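Local coordinates for envelope glycoprotein E (Human herpesvirus 1, PDB 2GIY) that binds the Fc part of host IgG as a heterodimer with its partner glycoprotein gI and, in that complex, is required for cell-to-cell spread of the virus, at residues A[17-23]-A[161-167]; A[27-33]-A[132-138]. The contacts are given in a common frame with arbitrary orientation. Residue numbers count along the deposited sequence, not the author numbering.

Both contacts lie in the Ig V domain that forms the C-terminal part of the gE ectodomain. Interaction 1 is the parallel pairing of strand 20-22 with strand 155-165 in the larger sheet. Interaction 2 is the antiparallel pairing of strand 29-30 with strand 133-135 in the facing sheet. Segments 17-23 and 27-33 follow each other along the chain, so the polypeptide passes from one sheet to the other between them. The centres of the contacts are about 11 Å apart, and their side chains meet in the interior. Phe23 CB lies 3.3 Å from Phe29 CE2, and Ile164 CG2 lies 3.5 Å from Phe29 CZ. Segments 27-33, 132-138 and 161-167 lie within the Fc-binding region, residues 24-169.

Interaction 1 of 2, residues A[17-23]-A[161-167]; sequences TPEAILF and HITISTA
This is the parallel edge pairing of an Ig V domain. Strand 20-22, matching the A' strand of that fold, runs beside the end of strand 155-165, which matches the G strand. The segment axes come within 4.6 Å at 10°. Ala20 pairs with Thr163, Ile21 with Ile164 and Leu22 with Ser165, with CA atoms 4.6, 4.8 and 5.2 Å apart. Backbones are extended, except at Glu19 (phi/psi -82/-6), just before the strand, and at Ala167 (-60/-44). At His161 the side chain (chi1 p) brings NE2 to 3.7 Å from Glu19 CD. Ile162 packs CG2 against Ile21 CG1 at 3.8 Å, and its CD1 is 3.3 Å from Thr17 OG1. Thr163 N donates to Glu19 O (2.9 Å), and Thr163 O accepts from Ile21 N (2.9 Å). A water bridges Glu19 O (2.6 Å) and Thr163 OG1 (2.7 Å). Ile164 and Ile21 share the inward face, which meets Phe29; Ile164 CG1 is 4.3 Å from Ile21 CB. Ser165 N donates to Ile21 O (3.1 Å), and Ser165 O accepts from Phe23 N (3.0 Å). Thr166 N lies over one face of the Phe23 ring (chi1 p), while Thr166 CG2 is 3.6 Å from Phe23 CE1. A second water donates to Phe23 O (2.8 Å) and accepts from Ala167 N (2.7 Å).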
ATOM      1  N   THR A  17       1.046   1.757  -8.405  1.00 20.39           N
ATOM      2  CA  THR A  17       1.454   1.473  -9.775  1.00 19.60           C
ATOM      3  C   THR A  17       0.705   0.278 -10.332  1.00 18.05           C
ATOM      4  O   THR A  17       0.322  -0.621  -9.590  1.00 17.88           O
ATOM      5  CB  THR A  17       2.959   1.151  -9.883  1.00 19.80           C
ATOM      6  OG1 THR A  17       3.268   0.797 -11.240  1.00 20.08           O
ATOM      7  CG2 THR A  17       3.323  -0.015  -8.972  1.00 20.43           C
ATOM      8  N   PRO A  18       0.458   0.273 -11.649  1.00 19.30           N
ATOM      9  CA  PRO A  18      -0.244  -0.861 -12.255  1.00 18.80           C
ATOM     10  C   PRO A  18       0.674  -2.068 -12.073  1.00 18.18           C
ATOM     11  O   PRO A  18       1.895  -1.908 -11.990  1.00 17.74           O
ATOM     12  CB  PRO A  18      -0.367  -0.444 -13.716  1.00 20.16           C
ATOM     13  CG  PRO A  18      -0.488   1.044 -13.624  1.00 22.22           C
ATOM     14  CD  PRO A  18       0.565   1.394 -12.600  1.00 19.56           C
ATOM     15  N   GLU A  19       0.105  -3.266 -12.008  1.00 17.06           N
ATOM     16  CA  GLU A  19       0.915  -4.468 -11.816  1.00 17.61           C
ATOM     17  C   GLU A  19       1.538  -5.007 -13.102  1.00 16.31           C
ATOM     18  O   GLU A  19       2.328  -5.950 -13.058  1.00 15.40           O
ATOM     19  CB  GLU A  19       0.083  -5.578 -11.162  1.00 22.15           C
ATOM     20  CG  GLU A  19      -0.340  -5.284  -9.727  1.00 27.53           C
ATOM     21  CD  GLU A  19      -1.021  -6.467  -9.059  1.00 30.61           C
ATOM     22  OE1 GLU A  19      -1.301  -7.470  -9.750  1.00 33.25           O
ATOM     23  OE2 GLU A  19      -1.284  -6.391  -7.841  1.00 34.55           O
ATOM     24  N   ALA A  20       1.193  -4.418 -14.243  1.00 14.83           N
ATOM     25  CA  ALA A  20       1.753  -4.892 -15.504  1.00 15.37           C
ATOM     26  C   ALA A  20       1.760  -3.869 -16.627  1.00 15.50           C
ATOM     27  O   ALA A  20       0.872  -3.018 -16.727  1.00 15.80           O
ATOM     28  CB  ALA A  20       1.004  -6.146 -15.964  1.00 17.05           C
ATOM     29  N   ILE A  21       2.784  -3.961 -17.469  1.00 13.09           N
ATOM     30  CA  ILE A  21       2.924  -3.107 -18.635  1.00 13.13           C
ATOM     31  C   ILE A  21       3.254  -4.034 -19.795  1.00 14.40           C
ATOM     32  O   ILE A  21       4.323  -4.642 -19.826  1.00 14.46           O
ATOM     33  CB  ILE A  21       4.084  -2.094 -18.502  1.00 13.19           C
ATOM     34  CG1 ILE A  21       3.817  -1.132 -17.347  1.00 12.87           C
ATOM     35  CG2 ILE A  21       4.236  -1.312 -19.804  1.00 16.59           C
ATOM     36  CD1 ILE A  21       4.968  -0.169 -17.080  1.00 15.31           C
ATOM     37  N   LEU A  22       2.328  -4.160 -20.736  1.00 14.16           N
ATOM     38  CA  LEU A  22       2.560  -5.002 -21.900  1.00 15.74           C
ATOM     39  C   LEU A  22       3.057  -4.091 -23.009  1.00 16.55           C
ATOM     40  O   LEU A  22       2.464  -3.041 -23.269  1.00 17.56           O
ATOM     41  CB  LEU A  22       1.264  -5.700 -22.329  1.00 19.35           C
ATOM     42  CG  LEU A  22       0.827  -6.961 -21.570  1.00 20.78           C
ATOM     43  CD1 LEU A  22       1.796  -8.095 -21.878  1.00 20.91           C
ATOM     44  CD2 LEU A  22       0.778  -6.691 -20.071  1.00 23.49           C
ATOM     45  N   PHE A  23       4.156  -4.474 -23.648  1.00 12.64           N
ATOM     46  CA  PHE A  23       4.705  -3.669 -24.728  1.00 13.01           C
ATOM     47  C   PHE A  23       5.012  -4.508 -25.961  1.00 14.23           C
ATOM     48  O   PHE A  23       5.190  -5.722 -25.872  1.00 14.57           O
ATOM     49  CB  PHE A  23       5.980  -2.952 -24.260  1.00 12.45           C
ATOM     50  CG  PHE A  23       7.181  -3.855 -24.114  1.00 13.33           C
ATOM     51  CD1 PHE A  23       7.964  -4.184 -25.221  1.00 14.01           C
ATOM     52  CD2 PHE A  23       7.533  -4.367 -22.870  1.00 13.29           C
ATOM     53  CE1 PHE A  23       9.087  -5.011 -25.093  1.00 12.62           C
ATOM     54  CE2 PHE A  23       8.651  -5.196 -22.727  1.00 13.35           C
ATOM     55  CZ  PHE A  23       9.431  -5.517 -23.844  1.00 11.85           C
ATOM     56  N   HIS A 161       5.308  -4.271  -7.486  1.00 10.75           N
ATOM     57  CA  HIS A 161       5.850  -5.028  -8.603  1.00 11.66           C
ATOM     58  C   HIS A 161       5.145  -4.684  -9.906  1.00 10.97           C
ATOM     59  O   HIS A 161       3.967  -4.305  -9.917  1.00 12.20           O
ATOM     60  CB  HIS A 161       5.744  -6.536  -8.344  1.00 13.02           C
ATOM     61  CG  HIS A 161       4.336  -7.040  -8.239  1.00 15.77           C
ATOM     62  ND1 HIS A 161       3.549  -6.835  -7.126  1.00 16.83           N
ATOM     63  CD2 HIS A 161       3.573  -7.740  -9.113  1.00 16.39           C
ATOM     64  CE1 HIS A 161       2.363  -7.387  -7.317  1.00 17.39           C
ATOM     65  NE2 HIS A 161       2.352  -7.942  -8.516  1.00 16.13           N
ATOM     66  N   ILE A 162       5.888  -4.807 -11.001  1.00 10.04           N
ATOM     67  CA  ILE A 162       5.367  -4.547 -12.331  1.00 10.41           C
ATOM     68  C   ILE A 162       5.949  -5.575 -13.287  1.00 11.38           C
ATOM     69  O   ILE A 162       7.168  -5.684 -13.407  1.00  9.45           O
ATOM     70  CB  ILE A 162       5.795  -3.168 -12.881  1.00 11.68           C
ATOM     71  CG1 ILE A 162       5.496  -2.061 -11.872  1.00 11.31           C
ATOM     72  CG2 ILE A 162       5.055  -2.889 -14.189  1.00 10.93           C
ATOM     73  CD1 ILE A 162       6.015  -0.707 -12.319  1.00 15.21           C
ATOM     74  N   THR A 163       5.090  -6.348 -13.945  1.00 10.78           N
ATOM     75  CA  THR A 163       5.582  -7.296 -14.927  1.00 11.26           C
ATOM     76  C   THR A 163       5.597  -6.499 -16.222  1.00 11.77           C
ATOM     77  O   THR A 163       4.550  -6.089 -16.738  1.00 11.33           O
ATOM     78  CB  THR A 163       4.659  -8.522 -15.081  1.00 10.38           C
ATOM     79  OG1 THR A 163       4.700  -9.304 -13.881  1.00 12.33           O
ATOM     80  CG2 THR A 163       5.128  -9.390 -16.242  1.00 11.37           C
ATOM     81  N   ILE A 164       6.799  -6.255 -16.726  1.00  9.28           N
ATOM     82  CA  ILE A 164       6.985  -5.484 -17.944  1.00 10.14           C
ATOM     83  C   ILE A 164       7.462  -6.430 -19.026  1.00 10.66           C
ATOM     84  O   ILE A 164       8.578  -6.946 -18.955  1.00 10.01           O
ATOM     85  CB  ILE A 164       8.037  -4.392 -17.726  1.00  9.28           C
ATOM     86  CG1 ILE A 164       7.625  -3.524 -16.535  1.00  9.46           C
ATOM     87  CG2 ILE A 164       8.195  -3.549 -18.992  1.00 10.39           C
ATOM     88  CD1 ILE A 164       8.645  -2.450 -16.161  1.00 10.27           C
ATOM     89  N   SER A 165       6.633  -6.659 -20.036  1.00 11.96           N
ATOM     90  CA  SER A 165       7.047  -7.586 -21.081  1.00 13.98           C
ATOM     91  C   SER A 165       6.154  -7.634 -22.302  1.00 13.30           C
ATOM     92  O   SER A 165       5.128  -6.955 -22.378  1.00 13.01           O
ATOM     93  CB  SER A 165       7.142  -8.991 -20.502  1.00 18.83           C
ATOM     94  OG  SER A 165       5.887  -9.410 -20.018  1.00 23.19           O
ATOM     95  N   THR A 166       6.575  -8.442 -23.269  1.00 13.12           N
ATOM     96  CA  THR A 166       5.809  -8.637 -24.486  1.00 14.35           C
ATOM     97  C   THR A 166       4.740  -9.654 -24.109  1.00 15.05           C
ATOM     98  O   THR A 166       4.860 -10.332 -23.088  1.00 13.80           O
ATOM     99  CB  THR A 166       6.677  -9.211 -25.619  1.00 14.47           C
ATOM    100  OG1 THR A 166       7.172 -10.504 -25.240  1.00 15.39           O
ATOM    101  CG2 THR A 166       7.848  -8.288 -25.910  1.00 14.61           C
ATOM    102  N   ALA A 167       3.699  -9.762 -24.926  1.00 14.54           N
ATOM    103  CA  ALA A 167       2.616 -10.691 -24.644  1.00 16.74           C
ATOM    104  C   ALA A 167       3.082 -12.146 -24.570  1.00 15.50           C
ATOM    105  O   ALA A 167       2.692 -12.887 -23.671  1.00 16.31           O
ATOM    106  CB  ALA A 167       1.523 -10.542 -25.698  1.00 16.63           C
TER
HETATM  107  O   HOH W   1       3.089  -8.189 -12.087  1.00 18.57           O
HETATM  108  O   HOH W   2       3.332  -7.681 -26.671  1.00 16.75           O

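Interaction 2 of 2, residues A[27-33]-A[132-138]; sequences ETFSTNV and NLEFRDA
Two short strands, 29-30 and 133-135, run antiparallel. Phe29 and Phe135 form a hydrogen-bonded pair, and Ser30 and Glu134 a non-hydrogen-bonded pair with CA atoms 4.2 Å apart. Backbone bonds set this register. Phe29 N donates to Phe135 O (3.0 Å), and Phe135 N to Phe29 O (2.8 Å). Thr31 N donates to Leu133 O (2.9 Å). At the far end Asp137 has positive phi (47/49), and Ala138 N donates to Glu27 O (2.9 Å). Side-chain bonds continue the pairing past the strands. Thr31 OG1 (chi1 p) donates to Asn132 OD1 (2.7 Å) and accepts from Leu133 N (2.9 Å). Asn132 OD1 also takes Val33 N (2.7 Å). A water accepts from Asn132 ND2 (2.8 Å) and donates to Asn32 OD1 (2.7 Å) and Val33 O (3.1 Å). Within segment 132-138, Arg136 NH2 makes a salt bridge to Glu134 OE1 (2.9 Å). Apolar contacts lie on the face of the two phenylalanines. Phe29 (chi1 p) and Phe135 (chi1 m) have rings at 16° with centroids 4.9 Å apart, but slid so that they barely overlap. Phe135 CB makes a CH-pi contact over the Phe29 ring, 4.0 Å from its centroid. Ile164 of the facing sheet packs against both rings. This matches the pairing of strands B and E in an Ig V domain, with strand 124-126 beyond as strand D.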
ATOM      1  N   GLU A  27       8.578  -0.168 -29.231  1.00 19.28           N
ATOM      2  CA  GLU A  27       7.877   0.909 -28.547  1.00 19.05           C
ATOM      3  C   GLU A  27       8.758   1.582 -27.505  1.00 19.74           C
ATOM      4  O   GLU A  27       9.736   1.008 -27.027  1.00 19.33           O
ATOM      5  CB  GLU A  27       6.614   0.387 -27.852  1.00 21.41           C
ATOM      6  CG  GLU A  27       5.566  -0.199 -28.779  1.00 23.66           C
ATOM      7  CD  GLU A  27       4.255  -0.478 -28.065  1.00 26.31           C
ATOM      8  OE1 GLU A  27       4.290  -1.019 -26.940  1.00 24.80           O
ATOM      9  OE2 GLU A  27       3.188  -0.161 -28.631  1.00 29.45           O
ATOM     10  N   THR A  28       8.404   2.814 -27.169  1.00 18.31           N
ATOM     11  CA  THR A  28       9.116   3.569 -26.151  1.00 18.57           C
ATOM     12  C   THR A  28       8.060   3.883 -25.109  1.00 17.41           C
ATOM     13  O   THR A  28       6.974   4.361 -25.437  1.00 17.41           O
ATOM     14  CB  THR A  28       9.707   4.876 -26.713  1.00 19.33           C
ATOM     15  OG1 THR A  28      10.774   4.565 -27.614  1.00 20.28           O
ATOM     16  CG2 THR A  28      10.248   5.750 -25.586  1.00 18.31           C
ATOM     17  N   PHE A  29       8.362   3.584 -23.853  1.00 16.34           N
ATOM     18  CA  PHE A  29       7.410   3.831 -22.788  1.00 16.78           C
ATOM     19  C   PHE A  29       8.124   4.023 -21.465  1.00 17.01           C
ATOM     20  O   PHE A  29       9.334   3.820 -21.360  1.00 16.57           O
ATOM     21  CB  PHE A  29       6.426   2.662 -22.685  1.00 17.53           C
ATOM     22  CG  PHE A  29       7.064   1.364 -22.272  1.00 17.51           C
ATOM     23  CD1 PHE A  29       7.254   1.063 -20.926  1.00 16.46           C
ATOM     24  CD2 PHE A  29       7.479   0.443 -23.230  1.00 16.14           C
ATOM     25  CE1 PHE A  29       7.845  -0.139 -20.541  1.00 14.86           C
ATOM     26  CE2 PHE A  29       8.071  -0.757 -22.859  1.00 15.99           C
ATOM     27  CZ  PHE A  29       8.255  -1.051 -21.509  1.00 16.18           C
ATOM     28  N   SER A  30       7.356   4.405 -20.455  1.00 17.58           N
ATOM     29  CA  SER A  30       7.891   4.631 -19.125  1.00 17.35           C
ATOM     30  C   SER A  30       6.982   4.001 -18.083  1.00 16.75           C
ATOM     31  O   SER A  30       5.791   3.804 -18.327  1.00 16.82           O
ATOM     32  CB  SER A  30       7.991   6.138 -18.863  1.00 19.16           C
ATOM     33  OG  SER A  30       8.217   6.407 -17.493  1.00 23.76           O
ATOM     34  N   THR A  31       7.544   3.661 -16.930  1.00 15.35           N
ATOM     35  CA  THR A  31       6.736   3.115 -15.857  1.00 14.73           C
ATOM     36  C   THR A  31       6.006   4.337 -15.315  1.00 15.93           C
ATOM     37  O   THR A  31       6.358   5.472 -15.646  1.00 15.24           O
ATOM     38  CB  THR A  31       7.595   2.492 -14.734  1.00 14.76           C
ATOM     39  OG1 THR A  31       8.486   3.482 -14.201  1.00 14.04           O
ATOM     40  CG2 THR A  31       8.400   1.320 -15.271  1.00 13.02           C
ATOM     41  N   ASN A  32       4.995   4.113 -14.491  1.00 17.14           N
ATOM     42  CA  ASN A  32       4.229   5.213 -13.926  1.00 17.83           C
ATOM     43  C   ASN A  32       3.954   4.934 -12.458  1.00 17.10           C
ATOM     44  O   ASN A  32       2.809   4.771 -12.043  1.00 19.08           O
ATOM     45  CB  ASN A  32       2.917   5.380 -14.695  1.00 21.90           C
ATOM     46  CG  ASN A  32       2.094   6.548 -14.198  1.00 26.25           C
ATOM     47  OD1 ASN A  32       2.606   7.658 -14.035  1.00 30.01           O
ATOM     48  ND2 ASN A  32       0.810   6.309 -13.961  1.00 30.67           N
ATOM     49  N   VAL A  33       5.029   4.863 -11.681  1.00 14.70           N
ATOM     50  CA  VAL A  33       4.931   4.605 -10.256  1.00 14.95           C
ATOM     51  C   VAL A  33       4.769   5.922  -9.511  1.00 15.30           C
ATOM     52  O   VAL A  33       5.410   6.917  -9.849  1.00 15.51           O
ATOM     53  CB  VAL A  33       6.206   3.902  -9.735  1.00 15.22           C
ATOM     54  CG1 VAL A  33       6.083   3.619  -8.245  1.00 16.11           C
ATOM     55  CG2 VAL A  33       6.438   2.612 -10.510  1.00 14.94           C
ATOM     56  N   ASN A 132      10.891   6.803 -12.083  1.00 13.11           N
ATOM     57  CA  ASN A 132      10.383   5.897 -13.104  1.00 14.58           C
ATOM     58  C   ASN A 132      11.453   5.479 -14.095  1.00 13.53           C
ATOM     59  O   ASN A 132      12.425   6.196 -14.325  1.00 12.78           O
ATOM     60  CB  ASN A 132       9.217   6.534 -13.859  1.00 15.56           C
ATOM     61  CG  ASN A 132       7.945   6.539 -13.050  1.00 16.58           C
ATOM     62  OD1 ASN A 132       7.444   5.483 -12.659  1.00 14.40           O
ATOM     63  ND2 ASN A 132       7.410   7.725 -12.791  1.00 19.56           N
ATOM     64  N   LEU A 133      11.264   4.300 -14.674  1.00 13.16           N
ATOM     65  CA  LEU A 133      12.194   3.761 -15.658  1.00 13.65           C
ATOM     66  C   LEU A 133      11.636   3.983 -17.053  1.00 13.41           C
ATOM     67  O   LEU A 133      10.436   3.834 -17.277  1.00 13.82           O
ATOM     68  CB  LEU A 133      12.374   2.254 -15.453  1.00 10.57           C
ATOM     69  CG  LEU A 133      12.920   1.762 -14.114  1.00 12.51           C
ATOM     70  CD1 LEU A 133      12.922   0.235 -14.114  1.00 12.65           C
ATOM     71  CD2 LEU A 133      14.326   2.308 -13.893  1.00 12.82           C
ATOM     72  N   GLU A 134      12.512   4.326 -17.990  1.00 13.95           N
ATOM     73  CA  GLU A 134      12.093   4.526 -19.365  1.00 15.89           C
ATOM     74  C   GLU A 134      12.764   3.501 -20.263  1.00 16.65           C
ATOM     75  O   GLU A 134      13.959   3.236 -20.129  1.00 16.60           O
ATOM     76  CB  GLU A 134      12.442   5.937 -19.844  1.00 19.68           C
ATOM     77  CG  GLU A 134      11.408   6.977 -19.468  1.00 23.20           C
ATOM     78  CD  GLU A 134      11.637   8.298 -20.170  1.00 25.40           C
ATOM     79  OE1 GLU A 134      12.033   8.277 -21.355  1.00 26.97           O
ATOM     80  OE2 GLU A 134      11.409   9.353 -19.542  1.00 27.52           O
ATOM     81  N   PHE A 135      11.980   2.925 -21.169  1.00 15.58           N
ATOM     82  CA  PHE A 135      12.472   1.931 -22.117  1.00 14.48           C
ATOM     83  C   PHE A 135      12.345   2.486 -23.534  1.00 14.88           C
ATOM     84  O   PHE A 135      11.242   2.782 -23.996  1.00 15.94           O
ATOM     85  CB  PHE A 135      11.662   0.635 -21.999  1.00 14.41           C
ATOM     86  CG  PHE A 135      11.761  -0.027 -20.650  1.00 14.43           C
ATOM     87  CD1 PHE A 135      11.105   0.507 -19.543  1.00 15.21           C
ATOM     88  CD2 PHE A 135      12.509  -1.191 -20.487  1.00 15.67           C
ATOM     89  CE1 PHE A 135      11.193  -0.111 -18.294  1.00 16.14           C
ATOM     90  CE2 PHE A 135      12.602  -1.814 -19.241  1.00 14.79           C
ATOM     91  CZ  PHE A 135      11.941  -1.271 -18.145  1.00 14.44           C
ATOM     92  N   ARG A 136      13.478   2.633 -24.213  1.00 15.57           N
ATOM     93  CA  ARG A 136      13.506   3.152 -25.579  1.00 18.07           C
ATOM     94  C   ARG A 136      13.729   1.997 -26.551  1.00 17.41           C
ATOM     95  O   ARG A 136      14.590   1.149 -26.318  1.00 18.42           O
ATOM     96  CB  ARG A 136      14.637   4.179 -25.743  1.00 17.52           C
ATOM     97  CG  ARG A 136      14.389   5.542 -25.094  1.00 21.29           C
ATOM     98  CD  ARG A 136      14.322   5.470 -23.571  1.00 21.88           C
ATOM     99  NE  ARG A 136      14.092   6.793 -22.983  1.00 24.88           N
ATOM    100  CZ  ARG A 136      15.009   7.754 -22.910  1.00 24.59           C
ATOM    101  NH1 ARG A 136      16.233   7.546 -23.381  1.00 24.18           N
ATOM    102  NH2 ARG A 136      14.701   8.931 -22.378  1.00 24.54           N
ATOM    103  N   ASP A 137      12.959   1.976 -27.635  1.00 17.81           N
ATOM    104  CA  ASP A 137      13.059   0.916 -28.635  1.00 19.44           C
ATOM    105  C   ASP A 137      13.084  -0.434 -27.917  1.00 19.40           C
ATOM    106  O   ASP A 137      13.931  -1.287 -28.187  1.00 19.92           O
ATOM    107  CB  ASP A 137      14.326   1.103 -29.476  1.00 19.87           C
ATOM    108  CG  ASP A 137      14.320   0.258 -30.739  1.00 21.15           C
ATOM    109  OD1 ASP A 137      13.224  -0.149 -31.176  1.00 20.77           O
ATOM    110  OD2 ASP A 137      15.407   0.014 -31.302  1.00 20.97           O
ATOM    111  N   ALA A 138      12.137  -0.601 -27.000  1.00 19.31           N
ATOM    112  CA  ALA A 138      12.010  -1.809 -26.192  1.00 17.71           C
ATOM    113  C   ALA A 138      12.101  -3.090 -27.014  1.00 17.99           C
ATOM    114  O   ALA A 138      11.592  -3.163 -28.132  1.00 17.96           O
ATOM    115  CB  ALA A 138      10.689  -1.776 -25.423  1.00 17.61           C
TER
HETATM  116  O   HOH W   3       4.734   8.420 -12.476  1.00 29.99           O